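ATP12 ATPase (Paracoccus denitrificans, PDB 2R31) probably acts as a chaperone in the assembly of F1-ATPase. Local coordinates at residues W25-L28 against P33-T36. Residues are numbered along the deposited sequence; the frame is centred on the assembly and turned at random.
Sequences WAVL and PLRT
Leu28 and Pro33 face each other as an antiparallel, non-hydrogen-bonded pair, their CA atoms 4.4 Å apart, and just beyond them Leu34 N donates a nearly straight hydrogen bond to Val27 O (2.8 Å, 177° at the hydrogen). The same carbonyl oxygen also receives a CA-H...O contact from Pro33. Past this point the second chain leaves the sheet, and the partner bond between the same two residues, Val27 N to Leu34 O, is bridged by a water that accepts from Val27 N at 3.0 Å and can donate to Leu34 O. Proline suits its place because, lacking an N-H, it loses nothing in a non-hydrogen-bonded position, and its ring offers a compact apolar surface. Leu28 lies against that ring, its CD2 3.9 Å from Pro33 CG and also close to the ring nitrogen; with CG anti to the carbonyl carbon (chi1 -51°), the branch comes alongside the ring. Ala26 reaches Pro33 CB with a short methyl, at 4.2 Å from its own CB. Leu34 sets CB 3.4 Å from Val27 O and CD2 4.4 Å from Val27 CB. Val27 of the strand and Leu34 of the following loop both pack on helix 47-58, at Ile53 and Trp57, where branched aliphatic side chains suit a buried place. This is the edge of a three-stranded antiparallel meander, 16-21, 24-29 and 32-33, whose central strand bonds to 16-21 through Ala26 and Leu28. One direct bond beside a water bridge implies a brief pairing: the chain diverges steeply after Pro33, yet both polar backbone groups of buried Val27 remain paired.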
loop_
_atom_site.group_PDB
_atom_site.type_symbol
_atom_site.label_atom_id
_atom_site.label_comp_id
_atom_site.label_asym_id
_atom_site.label_seq_id
_atom_site.Cartn_x
_atom_site.Cartn_y
_atom_site.Cartn_z
ATOM N N TRP A 25 -13.175 -11.532 -12.967
ATOM C CA TRP A 25 -12.976 -10.973 -14.292
ATOM C C TRP A 25 -11.617 -11.394 -14.850
ATOM O O TRP A 25 -10.603 -11.362 -14.145
ATOM C CB TRP A 25 -13.047 -9.442 -14.289
ATOM C CG TRP A 25 -14.417 -8.907 -14.037
ATOM C CD1 TRP A 25 -15.025 -8.676 -12.822
ATOM C CD2 TRP A 25 -15.371 -8.553 -15.035
ATOM N NE1 TRP A 25 -16.281 -8.184 -13.019
ATOM C CE2 TRP A 25 -16.520 -8.117 -14.367
ATOM C CE3 TRP A 25 -15.370 -8.595 -16.417
ATOM C CZ2 TRP A 25 -17.677 -7.683 -15.043
ATOM C CZ3 TRP A 25 -16.491 -8.165 -17.094
ATOM C CH2 TRP A 25 -17.638 -7.718 -16.408
ATOM N N ALA A 26 -11.625 -11.739 -16.122
ATOM C CA ALA A 26 -10.422 -12.016 -16.902
ATOM C C ALA A 26 -10.163 -10.839 -17.842
ATOM O O ALA A 26 -11.076 -10.135 -18.292
ATOM C CB ALA A 26 -10.597 -13.276 -17.717
ATOM N N VAL A 27 -8.869 -10.661 -18.150
ATOM C CA VAL A 27 -8.421 -9.711 -19.169
ATOM C C VAL A 27 -7.946 -10.516 -20.358
ATOM O O VAL A 27 -7.108 -11.410 -20.173
ATOM C CB VAL A 27 -7.295 -8.814 -18.622
ATOM C CG1 VAL A 27 -6.716 -7.899 -19.726
ATOM C CG2 VAL A 27 -7.830 -7.962 -17.467
ATOM N N LEU A 28 -8.499 -10.245 -21.529
ATOM C CA LEU A 28 -8.279 -11.031 -22.731
ATOM C C LEU A 28 -7.364 -10.313 -23.695
ATOM O O LEU A 28 -7.612 -9.181 -24.089
ATOM C CB LEU A 28 -9.632 -11.266 -23.443
ATOM C CG LEU A 28 -10.791 -11.826 -22.615
ATOM C CD1 LEU A 28 -12.067 -11.930 -23.456
ATOM C CD2 LEU A 28 -10.329 -13.142 -22.075
ATOM N N PRO A 33 -7.396 -15.322 -21.979
ATOM C CA PRO A 33 -7.120 -14.736 -20.673
ATOM C C PRO A 33 -5.661 -14.636 -20.334
ATOM O O PRO A 33 -4.860 -15.580 -20.409
ATOM C CB PRO A 33 -7.804 -15.714 -19.698
ATOM C CG PRO A 33 -8.845 -16.332 -20.488
ATOM C CD PRO A 33 -8.263 -16.525 -21.889
ATOM N N LEU A 34 -5.269 -13.460 -19.880
ATOM C CA LEU A 34 -3.967 -13.156 -19.280
ATOM C C LEU A 34 -3.746 -14.058 -18.086
ATOM O O LEU A 34 -4.677 -14.319 -17.364
ATOM C CB LEU A 34 -3.978 -11.664 -18.848
ATOM C CG LEU A 34 -2.799 -11.063 -18.152
ATOM C CD1 LEU A 34 -1.557 -11.128 -19.030
ATOM C CD2 LEU A 34 -3.068 -9.595 -17.840
ATOM N N ARG A 35 -2.521 -14.529 -17.915
ATOM C CA ARG A 35 -2.097 -15.264 -16.728
ATOM C C ARG A 35 -1.054 -14.465 -15.985
ATOM O O ARG A 35 -0.498 -13.488 -16.494
ATOM C CB ARG A 35 -1.543 -16.652 -17.085
ATOM C CG ARG A 35 -2.619 -17.584 -17.574
ATOM C CD ARG A 35 -2.268 -18.973 -17.913
ATOM N NE ARG A 35 -3.370 -19.873 -18.226
ATOM C CZ ARG A 35 -3.924 -20.759 -17.396
ATOM N NH1 ARG A 35 -3.514 -20.900 -16.130
ATOM N NH2 ARG A 35 -4.929 -21.512 -17.849
ATOM N N THR A 36 -0.814 -14.870 -14.729
ATOM C CA THR A 36 0.289 -14.271 -13.993
ATOM C C THR A 36 1.619 -14.778 -14.534
ATOM O O THR A 36 1.687 -15.723 -15.299
ATOM C CB THR A 36 0.160 -14.537 -12.495
ATOM O OG1 THR A 36 0.380 -15.932 -12.266
ATOM C CG2 THR A 36 -1.219 -14.139 -11.948
HETATM O O HOH W 1 -7.188 -12.918 -17.213
#